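Local coordinates for rubber oxygenase (Streptomyces sp., PDB 5O1L), which cleaves the double bonds of poly(cis-1,4-isoprene) in natural and synthetic rubber by adding dioxygen, using a non-covalently bound b-type heme, at residues R118-S123 with G176-Y181. Residues are numbered along the deposited sequence; the frame is centred on the assembly and turned at random.
Sequences RGAQFS and GDLDAY. With BU3 ((R,R)-2,3-butanediol), chain F.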
ATOM      1  N   ARG A 118      18.588   4.125   4.268  1.00 13.45           N
ATOM      2  CA  ARG A 118      19.016   2.899   3.643  1.00 13.78           C
ATOM      3  C   ARG A 118      17.885   2.194   2.934  1.00 13.47           C
ATOM      4  O   ARG A 118      18.047   1.635   1.864  1.00 12.81           O
ATOM      5  CB  ARG A 118      19.702   2.001   4.667  1.00 15.10           C
ATOM      6  CG  ARG A 118      20.190   0.736   4.071  1.00 15.57           C
ATOM      7  CD  ARG A 118      20.976  -0.137   5.080  1.00 19.41           C
ATOM      8  NE  ARG A 118      21.685  -1.087   4.303  1.00 21.03           N
ATOM      9  CZ  ARG A 118      22.910  -1.542   4.531  1.00 23.32           C
ATOM     10  NH1 ARG A 118      23.568  -1.177   5.621  1.00 24.15           N
ATOM     11  NH2 ARG A 118      23.423  -2.427   3.692  1.00 26.55           N
ATOM     12  N   GLY A 119      16.712   2.188   3.568  1.00 11.96           N
ATOM     13  CA  GLY A 119      15.563   1.584   2.938  1.00 12.03           C
ATOM     14  C   GLY A 119      15.091   2.267   1.702  1.00 12.30           C
ATOM     15  O   GLY A 119      14.659   1.604   0.752  1.00 13.07           O
ATOM     16  N   ALA A 120      15.202   3.600   1.716  1.00 12.45           N
ATOM     17  CA  ALA A 120      14.864   4.381   0.509  1.00 12.83           C
ATOM     18  C   ALA A 120      15.868   4.080  -0.607  1.00 12.99           C
ATOM     19  O   ALA A 120      15.467   3.880  -1.756  1.00 13.14           O
ATOM     20  CB  ALA A 120      14.906   5.863   0.851  1.00 13.69           C
ATOM     21  N   GLN A 121      17.146   4.009  -0.248  1.00 13.50           N
ATOM     22  CA  GLN A 121      18.162   3.650  -1.253  1.00 15.10           C
ATOM     23  C   GLN A 121      17.956   2.255  -1.816  1.00 14.00           C
ATOM     24  O   GLN A 121      18.059   2.029  -3.028  1.00 15.18           O
ATOM     25  CB  GLN A 121      19.557   3.805  -0.723  1.00 17.28           C
ATOM     26  CG  GLN A 121      19.965   5.233  -0.507  1.00 22.40           C
ATOM     27  CD  GLN A 121      20.150   6.065  -1.806  1.00 27.90           C
ATOM     28  OE1 GLN A 121      20.321   5.558  -2.933  1.00 32.05           O
ATOM     29  NE2 GLN A 121      20.092   7.351  -1.638  1.00 32.79           N
ATOM     30  N   PHE A 122      17.596   1.308  -0.963  1.00 13.55           N
ATOM     31  CA  PHE A 122      17.339  -0.043  -1.420  1.00 12.99           C
ATOM     32  C   PHE A 122      16.187  -0.084  -2.396  1.00 13.25           C
ATOM     33  O   PHE A 122      16.234  -0.752  -3.437  1.00 12.61           O
ATOM     34  CB  PHE A 122      16.991  -0.915  -0.159  1.00 13.64           C
ATOM     35  CG  PHE A 122      16.439  -2.260  -0.440  1.00 14.37           C
ATOM     36  CD1 PHE A 122      17.220  -3.279  -0.993  1.00 14.00           C
ATOM     37  CD2 PHE A 122      15.080  -2.486  -0.263  1.00 15.09           C
ATOM     38  CE1 PHE A 122      16.661  -4.504  -1.205  1.00 14.75           C
ATOM     39  CE2 PHE A 122      14.524  -3.732  -0.551  1.00 15.35           C
ATOM     40  CZ  PHE A 122      15.346  -4.756  -1.009  1.00 14.43           C
ATOM     41  N   SER A 123      15.106   0.612  -2.078  1.00 12.19           N
ATOM     42  CA  SER A 123      13.913   0.670  -2.911  0.50 14.19           C
ATOM     43  C   SER A 123      14.237   1.214  -4.291  1.00 13.64           C
ATOM     44  O   SER A 123      13.713   0.738  -5.288  1.00 15.92           O
ATOM     45  CB  SER A 123      12.834   1.471  -2.190  0.50 15.46           C
ATOM     46  OG  SER A 123      12.290   0.738  -1.088  0.50 16.66           O
ATOM     47  N   GLY A 176       7.918   4.249  -0.460  1.00 13.85           N
ATOM     48  CA  GLY A 176       9.229   3.882  -0.955  1.00 15.26           C
ATOM     49  C   GLY A 176       9.983   4.946  -1.666  1.00 17.33           C
ATOM     50  O   GLY A 176      10.971   4.695  -2.286  1.00 18.32           O
ATOM     51  N   ASP A 177       9.521   6.174  -1.560  1.00 15.73           N
ATOM     52  CA  ASP A 177      10.163   7.279  -2.232  1.00 16.71           C
ATOM     53  C   ASP A 177      11.569   7.493  -1.730  1.00 15.22           C
ATOM     54  O   ASP A 177      11.894   7.369  -0.543  1.00 14.69           O
ATOM     55  CB  ASP A 177       9.346   8.574  -2.043  1.00 17.90           C
ATOM     56  CG  ASP A 177       9.882   9.727  -2.839  1.00 21.08           C
ATOM     57  OD1 ASP A 177       9.739   9.769  -4.090  1.00 26.68           O
ATOM     58  OD2 ASP A 177      10.486  10.616  -2.238  1.00 23.40           O
ATOM     59  N   LEU A 178      12.460   7.893  -2.639  1.00 15.54           N
ATOM     60  CA  LEU A 178      13.833   8.112  -2.319  1.00 16.79           C
ATOM     61  C   LEU A 178      14.122   9.169  -1.265  1.00 15.80           C
ATOM     62  O   LEU A 178      15.100   9.102  -0.542  1.00 19.57           O
ATOM     63  CB  LEU A 178      14.613   8.441  -3.617  1.00 18.89           C
ATOM     64  CG  LEU A 178      16.073   8.428  -3.535  1.00 19.82           C
ATOM     65  CD1 LEU A 178      16.744   7.217  -2.886  1.00 19.46           C
ATOM     66  CD2 LEU A 178      16.600   8.687  -5.000  1.00 21.38           C
ATOM     67  N   ASP A 179      13.203  10.138  -1.136  1.00 16.06           N
ATOM     68  CA  ASP A 179      13.349  11.208  -0.187  1.00 17.49           C
ATOM     69  C   ASP A 179      12.328  11.195   0.935  1.00 16.82           C
ATOM     70  O   ASP A 179      12.080  12.210   1.609  1.00 16.65           O
ATOM     71  CB  ASP A 179      13.173  12.549  -0.950  1.00 17.71           C
ATOM     72  CG  ASP A 179      14.038  12.661  -2.201  1.00 19.27           C
ATOM     73  OD1 ASP A 179      15.204  12.859  -1.944  1.00 22.69           O
ATOM     74  OD2 ASP A 179      13.559  12.396  -3.275  1.00 21.55           O
ATOM     75  N   ALA A 180      11.640  10.053   1.081  1.00 14.59           N
ATOM     76  CA  ALA A 180      10.378   9.986   1.832  1.00 13.84           C
ATOM     77  C   ALA A 180      10.378  10.778   3.115  1.00 13.29           C
ATOM     78  O   ALA A 180       9.441  11.602   3.323  1.00 13.58           O
ATOM     79  CB  ALA A 180      10.019   8.539   2.110  1.00 13.60           C
ATOM     80  N   TYR A 181      11.333  10.575   3.993  1.00 12.76           N
ATOM     81  CA  TYR A 181      11.349  11.164   5.294  1.00 15.12           C
ATOM     82  C   TYR A 181      12.411  12.239   5.481  1.00 16.29           C
ATOM     83  O   TYR A 181      12.629  12.705   6.601  1.00 18.57           O
ATOM     84  CB  TYR A 181      11.425  10.074   6.418  1.00 14.82           C
ATOM     85  CG  TYR A 181      10.169   9.231   6.462  1.00 13.92           C
ATOM     86  CD1 TYR A 181       9.033   9.744   7.004  1.00 14.57           C
ATOM     87  CD2 TYR A 181      10.096   7.976   5.894  1.00 15.10           C
ATOM     88  CE1 TYR A 181       7.807   9.060   7.047  1.00 14.61           C
ATOM     89  CE2 TYR A 181       8.867   7.246   5.968  1.00 13.73           C
ATOM     90  CZ  TYR A 181       7.738   7.832   6.538  1.00 13.75           C
ATOM     91  OH  TYR A 181       6.576   7.097   6.589  1.00 14.69           O
TER
HETATM   92  O6  BU3 F 504      11.007   3.113  -4.400  1.00 33.16           O
HETATM   93  C3  BU3 F 504      10.128   3.139  -5.508  1.00 31.48           C
HETATM   94  C4  BU3 F 504       8.809   2.707  -4.899  1.00 33.12           C
HETATM   95  C2  BU3 F 504      10.671   2.184  -6.548  1.00 33.37           C
HETATM   96  O5  BU3 F 504      12.032   2.514  -6.806  1.00 33.94           O
HETATM   97  C1  BU3 F 504       9.905   2.234  -7.870  1.00 32.02           C
HETATM   98  O   HOH W   1      13.409   4.985  -3.286  1.00 19.42           O
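Leu178 lays its CD1 methyl against the flat face of the Gln121 amide, CD1 3.6 Å from Gln121 NE2, and the same methyl approaches the carbonyl oxygen of Ala120. Its CG stands anti to the backbone N (chi1 -168°), which swings the branch back to the helix. Gln121 CB starts away from the loop, but the chain bends at chi2 (-69°) and brings the amide to the methyl. Beside this pair, the Ala120 methyl presses on loop backbone, its CB 3.5 Å from Leu178 O and 3.6 Å from Asp177 O. A water links the two backbones, donating to Ala120 O at 2.8 Å and to Gly176 O at 2.7 Å. Butanediol, probably from the crystallisation liquor, bridges the two segments, its O6 hydroxyl donating a hydrogen bond to Gly176 O and its O5 hydroxyl one to Ser123 O. Within the loop, Asp177 to Ala180 form a type I turn, and Asp179 N donates to Asp177 OD2 from above the carboxylate plane, an Asx turn. Helix 113-125 meets the loop between helices 161-169 and 187-204 by side-chain packing and a water bridge; helix 251-267 touches Ser123 through Tyr257, and Ala180 pairs by backbone with Met187.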